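Local coordinates for protein glycoside Hydrolase (Bacteroides plebeius, PDB 5T3B) that is a family 50 glycoside hydrolase of a gut bacterium and probably cleaves glycosidic bonds, as its family does, at residues Gln93-Thr98 with Arg110-Asp115. Numbering follows the deposited sequence.
Sequences QKFKAT and RSWIVD. With EDO (1,2-ethanediol), chain F; EDO (1,2-ethanediol), chain O.
Trp112 and Val114 of strand 111-114 both turn their side chains to the loop 93-98, and Phe95 of that loop meets both. Trp112 comes first, with CD1 of its indole 4.1 Å from Phe95 CZ at the far end of the phenyl ring. The phenyl plane is tilted by 40° to that of the five-membered ring, an oblique aromatic pair that touches through CZ and CD1. Arg110 CD sits 3.6 Å above one face of the indole, toward its rim, and Arg110 NE goes on to form a salt bridge with Asp480; Tyr473 and Ile476 of helix 472-480 also touch the indole, a large flat group that can serve loop and helix together. Ile113, next along, faces the other way, towards Val103 and Val123, as strand alternation requires. Val114 then brings the chain back to the loop. With CG1 anti to the backbone N (chi1 163°), its other methyl, CG2, meets the CG-CD2 side of the phenyl ring obliquely, 3.7 Å from Phe95 CD2, while CG1 lies 4.0 Å from Lys96 O. A beta-branched residue suits a strand, and its two methyls reach two parts of the loop. At Asp115 the link becomes polar: one water accepts from Thr98 N and donates to Asp115 O, each at 2.9 Å, joining two main chains with no direct hydrogen bond between them. The Asp115 carboxylate instead grips Ser88, Asn84 and the backbone of Glu117 and Tyr119. Lys94 bends back so that NZ bonds Phe95 O at 2.8 Å, and it also makes a cation-pi contact with Tyr119. Phe95 thus packs on one side of an antiparallel beta meander, strands 102-105, 111-114 and 120-126, with alternate residues of its middle strand forming the apolar seat for the preceding loop.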
ATOM      1  N   GLN A  93      -0.659  16.848  19.026  1.00 14.73           N
ATOM      2  CA  GLN A  93      -1.031  17.814  17.986  1.00 15.14           C
ATOM      3  C   GLN A  93      -2.215  17.327  17.244  1.00 13.36           C
ATOM      4  O   GLN A  93      -2.366  16.132  16.967  1.00 16.67           O
ATOM      5  CB  GLN A  93       0.158  18.004  17.039  1.00 18.78           C
ATOM      6  CG  GLN A  93      -0.003  19.096  15.970  1.00 20.94           C
ATOM      7  CD  GLN A  93       1.207  19.242  15.090  1.00 24.89           C
ATOM      8  OE1 GLN A  93       2.054  18.409  15.075  1.00 28.56           O
ATOM      9  NE2 GLN A  93       1.294  20.353  14.370  1.00 26.87           N
ATOM     10  N   LYS A  94      -3.059  18.267  16.863  1.00 13.24           N
ATOM     11  CA  LYS A  94      -4.111  18.026  15.895  1.00 13.20           C
ATOM     12  C   LYS A  94      -4.124  19.176  14.901  1.00 12.40           C
ATOM     13  O   LYS A  94      -3.464  20.217  15.072  1.00 14.15           O
ATOM     14  CB  LYS A  94      -5.444  17.817  16.539  1.00 17.57           C
ATOM     15  CG  LYS A  94      -6.136  19.038  17.084  1.00 21.04           C
ATOM     16  CD  LYS A  94      -7.580  18.786  17.620  1.00 25.99           C
ATOM     17  CE  LYS A  94      -8.531  18.562  16.478  1.00 32.91           C
ATOM     18  NZ  LYS A  94      -8.856  19.762  15.555  1.00 24.81           N
ATOM     19  N   PHE A  95      -4.864  18.986  13.836  1.00 11.82           N
ATOM     20  CA  PHE A  95      -4.951  19.888  12.718  1.00 12.37           C
ATOM     21  C   PHE A  95      -6.388  20.303  12.504  1.00 12.87           C
ATOM     22  O   PHE A  95      -7.328  19.849  13.201  1.00 13.94           O
ATOM     23  CB  PHE A  95      -4.394  19.197  11.463  1.00 13.52           C
ATOM     24  CG  PHE A  95      -2.995  18.763  11.614  1.00 15.23           C
ATOM     25  CD1 PHE A  95      -1.962  19.635  11.276  1.00 19.51           C
ATOM     26  CD2 PHE A  95      -2.696  17.559  12.200  1.00 16.26           C
ATOM     27  CE1 PHE A  95      -0.655  19.281  11.455  1.00 23.47           C
ATOM     28  CE2 PHE A  95      -1.370  17.178  12.386  1.00 21.80           C
ATOM     29  CZ  PHE A  95      -0.340  18.025  12.022  1.00 22.03           C
ATOM     30  N   LYS A  96      -6.623  21.134  11.496  1.00 13.31           N
ATOM     31  CA  LYS A  96      -7.994  21.505  11.159  1.00 15.22           C
ATOM     32  C   LYS A  96      -8.843  20.305  10.770  1.00 14.20           C
ATOM     33  O   LYS A  96      -8.435  19.481  10.002  1.00 16.05           O
ATOM     34  CB  LYS A  96      -8.012  22.502  10.015  1.00 18.55           C
ATOM     35  CG  LYS A  96      -9.399  23.041   9.687  1.00 25.93           C
ATOM     36  CD  LYS A  96      -9.377  23.997   8.516  1.00 33.54           C
ATOM     37  CE  LYS A  96     -10.818  24.351   8.111  1.00 44.64           C
ATOM     38  NZ  LYS A  96     -10.949  24.994   6.747  1.00 54.98           N
ATOM     39  N   ALA A  97     -10.052  20.275  11.291  1.00 13.64           N
ATOM     40  CA  ALA A  97     -11.050  19.246  10.933  1.00 14.04           C
ATOM     41  C   ALA A  97     -11.848  19.697   9.778  1.00 14.05           C
ATOM     42  O   ALA A  97     -12.357  20.826   9.776  1.00 17.25           O
ATOM     43  CB  ALA A  97     -11.995  19.009  12.108  1.00 14.24           C
ATOM     44  N   THR A  98     -12.061  18.813   8.802  1.00 12.21           N
ATOM     45  CA  THR A  98     -12.983  19.066   7.697  1.00 11.90           C
ATOM     46  C   THR A  98     -14.142  18.106   7.614  1.00 11.47           C
ATOM     47  O   THR A  98     -15.039  18.240   6.743  1.00 14.83           O
ATOM     48  CB  THR A  98     -12.249  19.007   6.346  1.00 12.40           C
ATOM     49  OG1 THR A  98     -11.796  17.648   6.194  1.00 12.10           O
ATOM     50  CG2 THR A  98     -11.102  19.985   6.254  1.00 13.89           C
ATOM     51  N   ARG A 110       7.011  16.448   8.048  1.00 12.36           N
ATOM     52  CA  ARG A 110       6.341  15.130   8.062  1.00 11.85           C
ATOM     53  C   ARG A 110       4.929  15.224   7.609  1.00 12.06           C
ATOM     54  O   ARG A 110       4.181  16.037   8.118  1.00 14.03           O
ATOM     55  CB  ARG A 110       6.452  14.492   9.382  1.00 12.95           C
ATOM     56  CG  ARG A 110       5.737  13.110   9.394  1.00 13.81           C
ATOM     57  CD  ARG A 110       5.982  12.354  10.624  1.00 14.28           C
ATOM     58  NE  ARG A 110       7.315  11.910  10.703  1.00 12.74           N
ATOM     59  CZ  ARG A 110       7.721  10.680  10.411  1.00 11.48           C
ATOM     60  NH1 ARG A 110       6.917   9.808   9.801  1.00 12.12           N
ATOM     61  NH2 ARG A 110       8.961  10.327  10.642  1.00 12.25           N
ATOM     62  N   SER A 111       4.573  14.340   6.696  1.00 11.57           N
ATOM     63  CA  SER A 111       3.213  14.245   6.235  1.00 11.92           C
ATOM     64  C   SER A 111       2.360  13.355   7.174  1.00 11.72           C
ATOM     65  O   SER A 111       2.839  12.391   7.721  1.00 11.85           O
ATOM     66  CB  SER A 111       3.159  13.653   4.809  1.00 16.85           C
ATOM     67  OG  SER A 111       3.741  14.465   3.842  1.00 20.84           O
ATOM     68  N   TRP A 112       1.070  13.678   7.234  1.00 10.48           N
ATOM     69  CA  TRP A 112       0.100  12.888   7.963  1.00  9.99           C
ATOM     70  C   TRP A 112      -1.177  12.777   7.218  1.00  9.78           C
ATOM     71  O   TRP A 112      -1.662  13.759   6.631  1.00 12.05           O
ATOM     72  CB  TRP A 112      -0.256  13.575   9.283  1.00 10.79           C
ATOM     73  CG  TRP A 112       0.808  13.666  10.304  1.00 12.36           C
ATOM     74  CD1 TRP A 112       1.572  14.771  10.510  1.00 16.16           C
ATOM     75  CD2 TRP A 112       1.299  12.665  11.205  1.00 12.15           C
ATOM     76  NE1 TRP A 112       2.461  14.526  11.458  1.00 19.40           N
ATOM     77  CE2 TRP A 112       2.308  13.260  11.942  1.00 14.37           C
ATOM     78  CE3 TRP A 112       0.953  11.364  11.484  1.00 12.59           C
ATOM     79  CZ2 TRP A 112       2.998  12.599  12.950  1.00 15.79           C
ATOM     80  CZ3 TRP A 112       1.640  10.712  12.515  1.00 12.86           C
ATOM     81  CH2 TRP A 112       2.653  11.341  13.204  1.00 14.17           C
ATOM     82  N   ILE A 113      -1.785  11.594   7.244  1.00  8.95           N
ATOM     83  CA  ILE A 113      -3.234  11.549   7.064  1.00  8.93           C
ATOM     84  C   ILE A 113      -3.880  12.123   8.337  1.00  9.61           C
ATOM     85  O   ILE A 113      -3.456  11.801   9.431  1.00 11.24           O
ATOM     86  CB  ILE A 113      -3.716  10.112   6.825  1.00 10.35           C
ATOM     87  CG1 ILE A 113      -3.127   9.595   5.541  1.00 13.95           C
ATOM     88  CG2 ILE A 113      -5.250  10.005   6.907  1.00 12.39           C
ATOM     89  CD1 ILE A 113      -3.592  10.251   4.376  1.00 17.29           C
ATOM     90  N   VAL A 114      -4.912  12.960   8.124  1.00  9.26           N
ATOM     91  CA  VAL A 114      -5.667  13.573   9.235  1.00 10.70           C
ATOM     92  C   VAL A 114      -7.085  13.033   9.112  1.00  9.01           C
ATOM     93  O   VAL A 114      -7.659  12.970   8.013  1.00 10.08           O
ATOM     94  CB  VAL A 114      -5.595  15.124   9.093  1.00 15.79           C
ATOM     95  CG1 VAL A 114      -6.616  15.877   9.894  1.00 18.52           C
ATOM     96  CG2 VAL A 114      -4.111  15.492   9.417  1.00 17.94           C
ATOM     97  N   ASP A 115      -7.645  12.656  10.268  1.00  8.70           N
ATOM     98  CA  ASP A 115      -8.973  12.109  10.334  1.00  9.20           C
ATOM     99  C   ASP A 115     -10.060  13.167  10.261  1.00  8.66           C
ATOM    100  O   ASP A 115      -9.748  14.370  10.221  1.00  9.97           O
ATOM    101  CB  ASP A 115      -9.081  11.150  11.538  1.00  9.42           C
ATOM    102  CG  ASP A 115      -9.241  11.829  12.871  1.00  9.44           C
ATOM    103  OD1 ASP A 115      -9.607  13.002  12.987  1.00 10.16           O
ATOM    104  OD2 ASP A 115      -8.997  11.081  13.883  1.00 11.72           O
TER
HETATM  105  C1  EDO F 504       1.129  12.927  16.593  1.00 27.27           C
HETATM  106  O1  EDO F 504       2.194  12.299  17.328  1.00 29.90           O
HETATM  107  C2  EDO F 504       1.021  14.380  16.821  1.00 30.94           C
HETATM  108  O2  EDO F 504       1.247  14.728  18.200  1.00 25.50           O
HETATM  109  C1  EDO O 513      -9.153  24.067  15.698  1.00 27.98           C
HETATM  110  O1  EDO O 513      -8.815  23.391  14.505  1.00 30.02           O
HETATM  111  C2  EDO O 513      -8.694  23.114  16.755  1.00 34.64           C
HETATM  112  O2  EDO O 513      -9.640  22.067  16.979  1.00 36.73           O
HETATM  113  O   HOH W   1     -10.280  16.579   8.494  1.00 10.76           O